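PDB 5FOF: leucyl-trna synthetase from Plasmodium knowlesi, which attaches leucine to tRNA(Leu) at the expense of ATP, the fragment here being its editing domain, which probably hydrolyses the ester bond of tRNA charged with the wrong amino acid. Local coordinates for residues 87-92 against 186-191; 110-115 against 152-157; 249-254 against 298-303. All blocks are in the same frame, centred on the assembly; numbering follows the deposited sequence.

Contact 1. Residues 87-92 against 186-191; sequences ETAYGQ and SNLSEK
The packing of Tyr90 and Ala89 on Leu188, Ser189 and Glu190 is a loop-to-loop contact, a 3-10 turn laid against an ST turn. It joins the connection between strands 76-83 and 94-97 to the connection between strands 183-185 and 194-198, so it sits beside the sheet of the editing domain. By family, the residues that carry the contact on the 87-92 side probably follow directly on the threonine-rich region that borders the editing pocket in leucyl-tRNA synthetases.

The backbones are pinned at one point: Glu190 N donates to Tyr90 O over 2.9 Å, nearly straight at 163°, meeting a lone pair in the carbonyl plane. Two CA-H...O contacts flank this bond. Tyr90 CA lies 3.5 Å from Leu188 O, and Ser189 CA lies 3.6 Å from Ala89 O.

With its CG anti to the backbone N (chi1 -164°), Tyr90 brings the ring back beneath Glu190. The CB of Glu190 stands over one face, 3.9 Å from the centroid, a CH-pi contact offset toward the rim. Farther along, CG passes the phenol oxygen before the Glu190 chain bends at chi2. Phe251 meets the same tyrosine edge-to-face.

Ala89 CB touches Leu188 CD1 at 4.1 Å, and Leu188 in turn reaches Tyr318 and Ile319 of helix 308-321. Within 186-191, the hydroxyl of Ser186 closes the ST turn by accepting from Leu188 N, which holds this loop in shape where it faces the 3-10 turn. A bridging water links the two segments: it donates to Ala89 O at 2.8 Å and is hydrogen-bonded to Ser186 OG at 2.6 Å.

Contact 2. Residues 110-115 against 152-157; sequences NKQRLH and QGVIPM
The aliphatic part of Gln112 lies across Val154, CG meeting the CG2 methyl at 3.9 Å; CG also lies 3.5 Å from Gln152 O, with CB and CD close to the same oxygen. Its first torsion sets CG beside the backbone N (chi1 -66°), and the chain then runs extended past the turn that ends helix 143-151. Leu114 adds a looser contact to that carbonyl, CD2 to Gln152 O at 4.3 Å.

The settled hydrogen bond between the segments is a main-chain one. Arg113 N donates to Gly153 O over 3.0 Å and is almost linear at 175°, yet it comes from above the carbonyl plane and not along a lone pair. In the return direction, Gly153 CA makes a bent, weaker CA-H...O contact of 3.5 Å with Arg113 O, an oxygen that also accepts from Asn124 ND2. The side chain of Gln152 turns away to Ser329 N and Asn148 O.

Gly153, with its positive phi of 77°, is the C-prime residue of a Schellman motif, in which Val154 N bonds to Leu149 O and Gly153 N to Ala150 O; the loop 110-115 thus packs on a classic glycine-terminated helix end.

Contact 3. Residues 249-254 against 298-303; sequences ESFSCI and MTVEPY
Thr299 holds OG1 between its own backbone N and carbonyl carbon (chi1 64°), a rotation that aims the hydroxyl at Ser252, while Phe251 swings its ring to the same spot with CG anti to the backbone N. The hydroxyl donates to Ser252 O at 2.6 Å, in the carbonyl plane and on a lone pair. It also lies at the edge of the Phe251 ring, 3.6 Å from CE1. Val300 CG1 approaches that ring obliquely, so closely to CE1 that the exact distance is doubtful.

The backbone of the same threonine bonds one residue farther on, Thr299 N to Cys253 O over 3.0 Å, from well above the carbonyl plane and with an N-H...O angle of 146°. The same oxygen receives a CA-H...O contact from Met298 CA at 3.4 Å. Bends at chi2 and chi3 curl the methionine back, bringing its CE to 3.4 Å from Cys253 O and 4.0 Å from Cys253 CB. Its SD touches Ile254 CG1 at 4.1 Å, the two side chains crossing at a slant.

Ile254 and Met298 form an antiparallel, non-hydrogen-bonded pair, both side chains on one face, where short strands 254-255 and 297-298 meet. Asp217 accepts from Cys253 N and is hydrogen-bonded to Ser252 OG, which also bonds to Asn262 N. Beyond the pair, Met298 packs on Ile308 and Cys311, at the start of helix 308-321.

In the fold
Contacts 1 and 3 are neighbours, their centres 9 Å apart, whereas contact 2 lies about 25 Å from the first and 32 Å from the third, centre to centre. Along the chain contact 2 is nested inside the loop closed by contact 1, and contact 3 opens only afterwards. Gly91 O and Ser250 OG join the two neighbours directly, probably by a hydrogen bond, and helix 308-321 packs against both. Strand 33-40 touches contact 1 and strand 325-328, its antiparallel partner in the central sheet, touches contact 2. Loops distant in sequence thus gather at contacts 1 and 3, probably near the editing pocket, with contact 2 a separate helix-end junction.

Contact 1. Residues 87-92 against 186-191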
ATOM      1  N   GLU A  87      -5.277   7.396  -9.318  1.00 44.76           N
ATOM      2  CA  GLU A  87      -6.656   7.643  -9.803  1.00 41.91           C
ATOM      3  C   GLU A  87      -7.673   6.539  -9.537  1.00 42.24           C
ATOM      4  O   GLU A  87      -8.860   6.794  -9.605  1.00 46.85           O
ATOM      5  CB  GLU A  87      -6.663   7.983 -11.305  1.00 43.98           C
ATOM      6  CG  GLU A  87      -6.374   6.842 -12.279  1.00 44.74           C
ATOM      7  CD  GLU A  87      -4.901   6.476 -12.416  1.00 47.06           C
ATOM      8  OE1 GLU A  87      -4.032   7.204 -11.858  1.00 46.43           O
ATOM      9  OE2 GLU A  87      -4.612   5.455 -13.103  1.00 45.38           O
ATOM     10  N   THR A  88      -7.236   5.310  -9.271  1.00 41.51           N
ATOM     11  CA  THR A  88      -8.173   4.227  -8.936  1.00 38.58           C
ATOM     12  C   THR A  88      -8.433   4.101  -7.431  1.00 38.98           C
ATOM     13  O   THR A  88      -9.263   3.293  -7.027  1.00 41.45           O
ATOM     14  CB  THR A  88      -7.696   2.853  -9.484  1.00 36.34           C
ATOM     15  OG1 THR A  88      -6.435   2.493  -8.904  1.00 33.44           O
ATOM     16  CG2 THR A  88      -7.553   2.907 -10.980  1.00 38.48           C
ATOM     17  N   ALA A  89      -7.741   4.880  -6.604  1.00 39.91           N
ATOM     18  CA  ALA A  89      -7.844   4.742  -5.151  1.00 41.99           C
ATOM     19  C   ALA A  89      -9.265   4.877  -4.579  1.00 42.97           C
ATOM     20  O   ALA A  89      -9.555   4.319  -3.509  1.00 44.52           O
ATOM     21  CB  ALA A  89      -6.931   5.746  -4.474  1.00 44.42           C
ATOM     22  N   TYR A  90     -10.132   5.627  -5.261  1.00 42.43           N
ATOM     23  CA  TYR A  90     -11.554   5.663  -4.922  1.00 44.34           C
ATOM     24  C   TYR A  90     -12.134   4.256  -4.866  1.00 43.49           C
ATOM     25  O   TYR A  90     -12.925   3.935  -3.971  1.00 43.18           O
ATOM     26  CB  TYR A  90     -12.352   6.504  -5.924  1.00 47.81           C
ATOM     27  CG  TYR A  90     -13.725   6.875  -5.417  1.00 51.31           C
ATOM     28  CD1 TYR A  90     -13.863   7.731  -4.321  1.00 54.08           C
ATOM     29  CD2 TYR A  90     -14.883   6.371  -6.018  1.00 52.24           C
ATOM     30  CE1 TYR A  90     -15.109   8.072  -3.835  1.00 58.76           C
ATOM     31  CE2 TYR A  90     -16.140   6.699  -5.537  1.00 54.52           C
ATOM     32  CZ  TYR A  90     -16.248   7.553  -4.443  1.00 60.45           C
ATOM     33  OH  TYR A  90     -17.479   7.906  -3.939  1.00 61.30           O
ATOM     34  N   GLY A  91     -11.720   3.420  -5.820  1.00 41.60           N
ATOM     35  CA  GLY A  91     -12.175   2.039  -5.925  1.00 38.56           C
ATOM     36  C   GLY A  91     -11.500   1.015  -5.041  1.00 38.20           C
ATOM     37  O   GLY A  91     -11.839  -0.159  -5.127  1.00 41.71           O
ATOM     38  N   GLN A  92     -10.567   1.424  -4.188  1.00 38.13           N
ATOM     39  CA  GLN A  92      -9.912   0.489  -3.252  1.00 40.10           C
ATOM     40  C   GLN A  92     -10.881  -0.260  -2.311  1.00 41.00           C
ATOM     41  O   GLN A  92     -11.396   0.321  -1.360  1.00 41.05           O
ATOM     42  CB  GLN A  92      -8.803   1.184  -2.418  1.00 38.05           C
ATOM     43  CG  GLN A  92      -7.981   0.175  -1.625  1.00 37.33           C
ATOM     44  CD  GLN A  92      -6.810   0.738  -0.850  1.00 38.62           C
ATOM     45  OE1 GLN A  92      -6.157   0.004  -0.106  1.00 41.21           O
ATOM     46  NE2 GLN A  92      -6.530   2.017  -1.006  1.00 39.33           N
ATOM     47  N   SER A 186      -8.557   3.865   3.957  1.00 44.30           N
ATOM     48  CA  SER A 186      -7.856   5.040   3.473  1.00 46.00           C
ATOM     49  C   SER A 186      -8.836   6.190   3.482  1.00 45.91           C
ATOM     50  O   SER A 186     -10.051   5.974   3.465  1.00 47.11           O
ATOM     51  CB  SER A 186      -7.294   4.821   2.071  1.00 47.13           C
ATOM     52  OG  SER A 186      -8.208   5.192   1.062  1.00 48.52           O
ATOM     53  N   ASN A 187      -8.304   7.407   3.485  1.00 46.01           N
ATOM     54  CA  ASN A 187      -9.134   8.604   3.340  1.00 48.24           C
ATOM     55  C   ASN A 187      -9.470   8.977   1.892  1.00 49.68           C
ATOM     56  O   ASN A 187     -10.030  10.040   1.662  1.00 56.46           O
ATOM     57  CB  ASN A 187      -8.500   9.790   4.076  1.00 45.51           C
ATOM     58  CG  ASN A 187      -8.602   9.657   5.578  1.00 44.23           C
ATOM     59  OD1 ASN A 187      -9.539   9.056   6.108  1.00 47.44           O
ATOM     60  ND2 ASN A 187      -7.650  10.223   6.273  1.00 44.49           N
ATOM     61  N   LEU A 188      -9.151   8.115   0.927  1.00 52.04           N
ATOM     62  CA  LEU A 188      -9.534   8.323  -0.477  1.00 48.80           C
ATOM     63  C   LEU A 188     -10.571   7.328  -0.967  1.00 44.97           C
ATOM     64  O   LEU A 188     -11.214   7.574  -1.978  1.00 49.34           O
ATOM     65  CB  LEU A 188      -8.301   8.241  -1.379  1.00 48.24           C
ATOM     66  CG  LEU A 188      -7.033   8.939  -0.882  1.00 52.23           C
ATOM     67  CD1 LEU A 188      -5.868   8.625  -1.801  1.00 56.81           C
ATOM     68  CD2 LEU A 188      -7.213  10.441  -0.754  1.00 52.34           C
ATOM     69  N   SER A 189     -10.734   6.209  -0.272  1.00 45.87           N
ATOM     70  CA  SER A 189     -11.628   5.134  -0.725  1.00 48.04           C
ATOM     71  C   SER A 189     -13.080   5.482  -0.521  1.00 51.36           C
ATOM     72  O   SER A 189     -13.424   6.203   0.404  1.00 57.70           O
ATOM     73  CB  SER A 189     -11.333   3.823   0.016  1.00 44.76           C
ATOM     74  OG  SER A 189     -11.021   4.073   1.361  1.00 43.99           O
ATOM     75  N   GLU A 190     -13.926   4.941  -1.385  1.00 56.90           N
ATOM     76  CA  GLU A 190     -15.362   5.055  -1.235  1.00 60.75           C
ATOM     77  C   GLU A 190     -15.822   4.393   0.070  1.00 60.58           C
ATOM     78  O   GLU A 190     -16.487   5.042   0.871  1.00 58.41           O
ATOM     79  CB  GLU A 190     -16.068   4.430  -2.435  1.00 64.51           C
ATOM     80  CG  GLU A 190     -17.567   4.689  -2.495  1.00 65.36           C
ATOM     81  CD  GLU A 190     -18.360   3.479  -2.942  1.00 70.91           C
ATOM     82  OE1 GLU A 190     -17.923   2.335  -2.671  1.00 75.22           O
ATOM     83  OE2 GLU A 190     -19.437   3.674  -3.549  1.00 77.01           O
ATOM     84  N   LYS A 191     -15.459   3.128   0.292  1.00 63.10           N
ATOM     85  CA  LYS A 191     -15.826   2.437   1.542  1.00 65.69           C
ATOM     86  C   LYS A 191     -14.667   2.449   2.507  1.00 69.21           C
ATOM     87  O   LYS A 191     -13.519   2.625   2.094  1.00 69.20           O
ATOM     88  CB  LYS A 191     -16.322   1.026   1.267  1.00 70.11           C
ATOM     89  CG  LYS A 191     -17.465   1.039   0.261  1.00 77.58           C
ATOM     90  CD  LYS A 191     -18.660   0.172   0.634  1.00 81.07           C
ATOM     91  CE  LYS A 191     -19.887   0.583  -0.183  1.00 81.93           C
ATOM     92  NZ  LYS A 191     -20.772  -0.566  -0.526  1.00 83.59           N
TER
HETATM   93  O   HOH W   1      -7.800   4.285  -1.362  1.00 40.80           O

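Contact 2. Residues 110-115 against 152-157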
ATOM      1  N   ASN A 110       4.390  12.738   9.588  1.00 53.70           N
ATOM      2  CA  ASN A 110       3.097  12.891   8.884  1.00 57.61           C
ATOM      3  C   ASN A 110       3.238  13.560   7.504  1.00 59.89           C
ATOM      4  O   ASN A 110       2.519  13.215   6.555  1.00 59.68           O
ATOM      5  CB  ASN A 110       2.099  13.687   9.739  1.00 58.87           C
ATOM      6  CG  ASN A 110       0.653  13.377   9.390  1.00 62.15           C
ATOM      7  OD1 ASN A 110       0.195  12.250   9.578  1.00 68.55           O
ATOM      8  ND2 ASN A 110      -0.077  14.373   8.883  1.00 62.75           N
ATOM      9  N   LYS A 111       4.157  14.524   7.432  1.00 60.50           N
ATOM     10  CA  LYS A 111       4.566  15.228   6.217  1.00 64.03           C
ATOM     11  C   LYS A 111       6.081  15.038   6.076  1.00 59.80           C
ATOM     12  O   LYS A 111       6.754  14.862   7.080  1.00 55.38           O
ATOM     13  CB  LYS A 111       4.227  16.717   6.405  1.00 73.42           C
ATOM     14  CG  LYS A 111       4.451  17.623   5.198  1.00 84.96           C
ATOM     15  CD  LYS A 111       4.681  19.085   5.599  1.00 91.68           C
ATOM     16  CE  LYS A 111       5.433  19.851   4.506  1.00 94.82           C
ATOM     17  NZ  LYS A 111       5.968  21.168   4.965  1.00 94.93           N
ATOM     18  N   GLN A 112       6.618  15.070   4.851  1.00 60.89           N
ATOM     19  CA  GLN A 112       8.070  14.923   4.613  1.00 63.74           C
ATOM     20  C   GLN A 112       8.856  16.065   5.264  1.00 65.41           C
ATOM     21  O   GLN A 112       8.556  17.236   5.039  1.00 70.70           O
ATOM     22  CB  GLN A 112       8.397  14.881   3.110  1.00 69.86           C
ATOM     23  CG  GLN A 112       7.856  13.654   2.382  1.00 75.76           C
ATOM     24  CD  GLN A 112       8.175  13.605   0.881  1.00 80.79           C
ATOM     25  OE1 GLN A 112       9.306  13.866   0.460  1.00 78.73           O
ATOM     26  NE2 GLN A 112       7.170  13.251   0.068  1.00 80.84           N
ATOM     27  N   ARG A 113       9.851  15.715   6.074  1.00 64.68           N
ATOM     28  CA  ARG A 113      10.656  16.685   6.809  1.00 65.95           C
ATOM     29  C   ARG A 113      12.013  16.740   6.143  1.00 66.79           C
ATOM     30  O   ARG A 113      12.749  15.766   6.166  1.00 68.64           O
ATOM     31  CB  ARG A 113      10.789  16.292   8.288  1.00 68.34           C
ATOM     32  CG  ARG A 113       9.523  16.553   9.110  1.00 70.35           C
ATOM     33  CD  ARG A 113       9.740  16.424  10.612  1.00 70.87           C
ATOM     34  NE  ARG A 113      10.847  17.260  11.082  1.00 71.88           N
ATOM     35  CZ  ARG A 113      11.325  17.275  12.327  1.00 66.15           C
ATOM     36  NH1 ARG A 113      10.788  16.518  13.288  1.00 63.49           N
ATOM     37  NH2 ARG A 113      12.349  18.073  12.614  1.00 63.35           N
ATOM     38  N   LEU A 114      12.338  17.885   5.553  1.00 70.66           N
ATOM     39  CA  LEU A 114      13.478  18.013   4.659  1.00 74.00           C
ATOM     40  C   LEU A 114      14.643  18.746   5.336  1.00 73.47           C
ATOM     41  O   LEU A 114      15.130  19.752   4.821  1.00 79.50           O
ATOM     42  CB  LEU A 114      13.033  18.721   3.368  1.00 76.48           C
ATOM     43  CG  LEU A 114      11.842  18.076   2.633  1.00 79.36           C
ATOM     44  CD1 LEU A 114      11.249  19.030   1.599  1.00 79.17           C
ATOM     45  CD2 LEU A 114      12.249  16.752   1.991  1.00 77.06           C
ATOM     46  N   HIS A 115      15.084  18.231   6.490  1.00 74.33           N
ATOM     47  CA  HIS A 115      16.312  18.716   7.148  1.00 73.65           C
ATOM     48  C   HIS A 115      17.548  18.222   6.379  1.00 67.84           C
ATOM     49  O   HIS A 115      17.709  17.025   6.148  1.00 60.38           O
ATOM     50  CB  HIS A 115      16.387  18.288   8.632  1.00 78.06           C
ATOM     51  CG  HIS A 115      17.662  18.699   9.322  1.00 77.56           C
ATOM     52  ND1 HIS A 115      18.559  17.786   9.841  1.00 75.78           N
ATOM     53  CD2 HIS A 115      18.196  19.923   9.553  1.00 72.87           C
ATOM     54  CE1 HIS A 115      19.584  18.431  10.372  1.00 73.48           C
ATOM     55  NE2 HIS A 115      19.388  19.727  10.210  1.00 75.78           N
ATOM     56  N   GLN A 152      14.084  10.384   1.650  1.00 49.71           N
ATOM     57  CA  GLN A 152      13.023  11.302   1.206  1.00 51.84           C
ATOM     58  C   GLN A 152      12.280  11.979   2.373  1.00 50.93           C
ATOM     59  O   GLN A 152      11.218  12.579   2.180  1.00 48.92           O
ATOM     60  CB  GLN A 152      12.079  10.580   0.244  1.00 52.25           C
ATOM     61  CG  GLN A 152      12.787  10.264  -1.067  1.00 56.30           C
ATOM     62  CD  GLN A 152      12.043   9.280  -1.940  1.00 62.32           C
ATOM     63  OE1 GLN A 152      11.581   9.625  -3.035  1.00 72.49           O
ATOM     64  NE2 GLN A 152      11.921   8.048  -1.470  1.00 64.93           N
ATOM     65  N   GLY A 153      12.851  11.876   3.578  1.00 49.89           N
ATOM     66  CA  GLY A 153      12.378  12.594   4.746  1.00 49.26           C
ATOM     67  C   GLY A 153      11.144  12.088   5.464  1.00 47.65           C
ATOM     68  O   GLY A 153      10.655  12.787   6.361  1.00 44.97           O
ATOM     69  N   VAL A 154      10.650  10.895   5.107  1.00 44.28           N
ATOM     70  CA  VAL A 154       9.409  10.345   5.700  1.00 42.56           C
ATOM     71  C   VAL A 154       9.653   9.704   7.063  1.00 41.54           C
ATOM     72  O   VAL A 154       8.749   9.704   7.900  1.00 38.93           O
ATOM     73  CB  VAL A 154       8.685   9.324   4.778  1.00 41.78           C
ATOM     74  CG1 VAL A 154       7.387   8.800   5.405  1.00 39.08           C
ATOM     75  CG2 VAL A 154       8.358   9.958   3.441  1.00 42.99           C
ATOM     76  N   ILE A 155      10.850   9.151   7.272  1.00 43.05           N
ATOM     77  CA  ILE A 155      11.249   8.581   8.558  1.00 43.39           C
ATOM     78  C   ILE A 155      12.604   9.111   8.980  1.00 48.54           C
ATOM     79  O   ILE A 155      13.451   9.422   8.125  1.00 45.76           O
ATOM     80  CB  ILE A 155      11.285   7.029   8.531  1.00 44.54           C
ATOM     81  CG1 ILE A 155      12.416   6.480   7.649  1.00 44.68           C
ATOM     82  CG2 ILE A 155       9.946   6.478   8.061  1.00 44.12           C
ATOM     83  CD1 ILE A 155      12.401   4.968   7.476  1.00 44.50           C
ATOM     84  N   PRO A 156      12.838   9.195  10.308  1.00 56.15           N
ATOM     85  CA  PRO A 156      14.153   9.595  10.818  1.00 53.20           C
ATOM     86  C   PRO A 156      15.154   8.456  10.778  1.00 52.79           C
ATOM     87  O   PRO A 156      14.773   7.295  10.603  1.00 54.43           O
ATOM     88  CB  PRO A 156      13.855   9.950  12.272  1.00 55.13           C
ATOM     89  CG  PRO A 156      12.751   9.019  12.657  1.00 55.72           C
ATOM     90  CD  PRO A 156      11.954   8.747  11.404  1.00 56.06           C
ATOM     91  N   MET A 157      16.428   8.793  10.965  1.00 58.83           N
ATOM     92  CA  MET A 157      17.486   7.798  11.179  1.00 58.75           C
ATOM     93  C   MET A 157      17.854   7.790  12.659  1.00 54.64           C
ATOM     94  O   MET A 157      17.837   8.841  13.296  1.00 54.68           O
ATOM     95  CB  MET A 157      18.700   8.118  10.313  1.00 62.55           C
ATOM     96  CG  MET A 157      18.341   8.502   8.888  1.00 64.48           C
ATOM     97  SD  MET A 157      19.701   8.241   7.737  1.00 78.58           S
ATOM     98  CE  MET A 157      19.318   9.561   6.590  1.00 79.27           C
TER

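Contact 3. Residues 249-254 against 298-303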
ATOM      1  N   GLU A 249     -17.534  -4.398  -2.609  1.00 65.44           N
ATOM      2  CA  GLU A 249     -17.618  -3.732  -3.909  1.00 68.17           C
ATOM      3  C   GLU A 249     -16.349  -2.911  -4.092  1.00 61.06           C
ATOM      4  O   GLU A 249     -15.765  -2.451  -3.117  1.00 61.79           O
ATOM      5  CB  GLU A 249     -18.844  -2.783  -3.952  1.00 75.04           C
ATOM      6  CG  GLU A 249     -19.187  -2.188  -5.335  1.00 83.17           C
ATOM      7  CD  GLU A 249     -19.542  -0.684  -5.351  1.00 87.96           C
ATOM      8  OE1 GLU A 249     -19.782  -0.082  -4.279  1.00 98.69           O
ATOM      9  OE2 GLU A 249     -19.590  -0.090  -6.460  1.00 77.27           O
ATOM     10  N   SER A 250     -15.933  -2.760  -5.343  1.00 54.61           N
ATOM     11  CA  SER A 250     -14.903  -1.826  -5.734  1.00 52.57           C
ATOM     12  C   SER A 250     -15.523  -0.931  -6.786  1.00 53.03           C
ATOM     13  O   SER A 250     -15.844  -1.395  -7.872  1.00 55.43           O
ATOM     14  CB  SER A 250     -13.717  -2.588  -6.334  1.00 53.37           C
ATOM     15  OG  SER A 250     -12.774  -1.727  -6.951  1.00 52.48           O
ATOM     16  N   PHE A 251     -15.704   0.346  -6.470  1.00 50.61           N
ATOM     17  CA  PHE A 251     -16.184   1.305  -7.453  1.00 51.43           C
ATOM     18  C   PHE A 251     -15.218   1.385  -8.651  1.00 52.26           C
ATOM     19  O   PHE A 251     -14.018   1.599  -8.472  1.00 53.72           O
ATOM     20  CB  PHE A 251     -16.330   2.697  -6.819  1.00 55.46           C
ATOM     21  CG  PHE A 251     -17.102   3.673  -7.674  1.00 60.80           C
ATOM     22  CD1 PHE A 251     -16.491   4.335  -8.742  1.00 62.89           C
ATOM     23  CD2 PHE A 251     -18.448   3.930  -7.413  1.00 63.83           C
ATOM     24  CE1 PHE A 251     -17.213   5.219  -9.533  1.00 66.54           C
ATOM     25  CE2 PHE A 251     -19.171   4.816  -8.200  1.00 67.41           C
ATOM     26  CZ  PHE A 251     -18.553   5.464  -9.263  1.00 68.74           C
ATOM     27  N   SER A 252     -15.743   1.242  -9.864  1.00 49.29           N
ATOM     28  CA  SER A 252     -14.915   1.268 -11.065  1.00 48.86           C
ATOM     29  C   SER A 252     -14.652   2.687 -11.470  1.00 50.19           C
ATOM     30  O   SER A 252     -15.580   3.396 -11.838  1.00 52.92           O
ATOM     31  CB  SER A 252     -15.575   0.533 -12.218  1.00 49.29           C
ATOM     32  OG  SER A 252     -14.708   0.520 -13.331  1.00 48.28           O
ATOM     33  N   CYS A 253     -13.378   3.089 -11.414  1.00 49.57           N
ATOM     34  CA  CYS A 253     -12.974   4.468 -11.673  1.00 48.23           C
ATOM     35  C   CYS A 253     -12.663   4.781 -13.138  1.00 48.93           C
ATOM     36  O   CYS A 253     -12.450   5.943 -13.458  1.00 44.87           O
ATOM     37  CB  CYS A 253     -11.751   4.829 -10.821  1.00 47.41           C
ATOM     38  SG  CYS A 253     -11.955   4.472  -9.066  1.00 48.60           S
ATOM     39  N   ILE A 254     -12.615   3.763 -14.011  1.00 53.94           N
ATOM     40  CA  ILE A 254     -12.115   3.925 -15.392  1.00 56.21           C
ATOM     41  C   ILE A 254     -13.006   3.235 -16.462  1.00 54.00           C
ATOM     42  O   ILE A 254     -13.344   2.064 -16.323  1.00 52.27           O
ATOM     43  CB  ILE A 254     -10.646   3.427 -15.518  1.00 59.17           C
ATOM     44  CG1 ILE A 254      -9.735   4.176 -14.531  1.00 60.44           C
ATOM     45  CG2 ILE A 254     -10.137   3.614 -16.949  1.00 60.98           C
ATOM     46  CD1 ILE A 254      -8.246   3.899 -14.660  1.00 62.23           C
ATOM     47  N   MET A 298     -12.158   8.714 -16.920  1.00 52.13           N
ATOM     48  CA  MET A 298     -12.488   8.626 -15.500  1.00 55.28           C
ATOM     49  C   MET A 298     -13.998   8.696 -15.280  1.00 58.62           C
ATOM     50  O   MET A 298     -14.701   9.401 -16.005  1.00 64.49           O
ATOM     51  CB  MET A 298     -11.821   9.768 -14.738  1.00 57.58           C
ATOM     52  CG  MET A 298     -10.300   9.747 -14.729  1.00 57.58           C
ATOM     53  SD  MET A 298      -9.559   8.286 -13.984  1.00 58.69           S
ATOM     54  CE  MET A 298     -10.307   8.278 -12.358  1.00 55.97           C
ATOM     55  N   THR A 299     -14.476   7.984 -14.262  1.00 58.65           N
ATOM     56  CA  THR A 299     -15.904   7.843 -13.976  1.00 58.33           C
ATOM     57  C   THR A 299     -16.388   8.569 -12.704  1.00 59.79           C
ATOM     58  O   THR A 299     -17.592   8.617 -12.459  1.00 64.18           O
ATOM     59  CB  THR A 299     -16.258   6.356 -13.837  1.00 58.85           C
ATOM     60  OG1 THR A 299     -15.565   5.807 -12.717  1.00 56.04           O
ATOM     61  CG2 THR A 299     -15.843   5.592 -15.072  1.00 60.35           C
ATOM     62  N   VAL A 300     -15.473   9.152 -11.931  1.00 58.05           N
ATOM     63  CA  VAL A 300     -15.781   9.750 -10.628  1.00 61.26           C
ATOM     64  C   VAL A 300     -15.606  11.262 -10.646  1.00 64.04           C
ATOM     65  O   VAL A 300     -14.738  11.782 -11.360  1.00 62.28           O
ATOM     66  CB  VAL A 300     -14.881   9.182  -9.490  1.00 66.47           C
ATOM     67  CG1 VAL A 300     -15.272   7.758  -9.164  1.00 71.35           C
ATOM     68  CG2 VAL A 300     -13.398   9.225  -9.833  1.00 64.28           C
ATOM     69  N   GLU A 301     -16.398  11.966  -9.833  1.00 66.98           N
ATOM     70  CA  GLU A 301     -16.219  13.430  -9.679  1.00 73.56           C
ATOM     71  C   GLU A 301     -15.048  13.685  -8.700  1.00 68.66           C
ATOM     72  O   GLU A 301     -14.815  12.864  -7.808  1.00 61.39           O
ATOM     73  CB  GLU A 301     -17.494  14.217  -9.273  1.00 79.96           C
ATOM     74  CG  GLU A 301     -18.622  13.466  -8.580  1.00 87.73           C
ATOM     75  CD  GLU A 301     -19.510  12.715  -9.564  1.00 95.85           C
ATOM     76  OE1 GLU A 301     -20.253  13.378 -10.325  1.00 94.56           O
ATOM     77  OE2 GLU A 301     -19.455  11.463  -9.576  1.00103.70           O
ATOM     78  N   PRO A 302     -14.305  14.788  -8.852  1.00 64.92           N
ATOM     79  CA  PRO A 302     -14.547  15.835  -9.844  1.00 64.95           C
ATOM     80  C   PRO A 302     -13.722  15.648 -11.122  1.00 63.16           C
ATOM     81  O   PRO A 302     -13.253  16.632 -11.699  1.00 70.65           O
ATOM     82  CB  PRO A 302     -14.124  17.105  -9.087  1.00 67.56           C
ATOM     83  CG  PRO A 302     -12.997  16.646  -8.227  1.00 68.48           C
ATOM     84  CD  PRO A 302     -13.352  15.234  -7.816  1.00 67.24           C
ATOM     85  N   TYR A 303     -13.553  14.402 -11.564  1.00 61.26           N
ATOM     86  CA  TYR A 303     -12.715  14.074 -12.722  1.00 60.39           C
ATOM     87  C   TYR A 303     -13.474  13.362 -13.850  1.00 58.63           C
ATOM     88  O   TYR A 303     -12.852  12.741 -14.715  1.00 56.44           O
ATOM     89  CB  TYR A 303     -11.561  13.165 -12.259  1.00 58.35           C
ATOM     90  CG  TYR A 303     -10.799  13.702 -11.081  1.00 54.37           C
ATOM     91  CD1 TYR A 303     -10.180  14.944 -11.149  1.00 53.96           C
ATOM     92  CD2 TYR A 303     -10.684  12.966  -9.897  1.00 52.77           C
ATOM     93  CE1 TYR A 303      -9.461  15.449 -10.078  1.00 55.58           C
ATOM     94  CE2 TYR A 303      -9.966  13.464  -8.815  1.00 53.70           C
ATOM     95  CZ  TYR A 303      -9.359  14.706  -8.915  1.00 54.29           C
ATOM     96  OH  TYR A 303      -8.649  15.221  -7.868  1.00 55.40           O
TER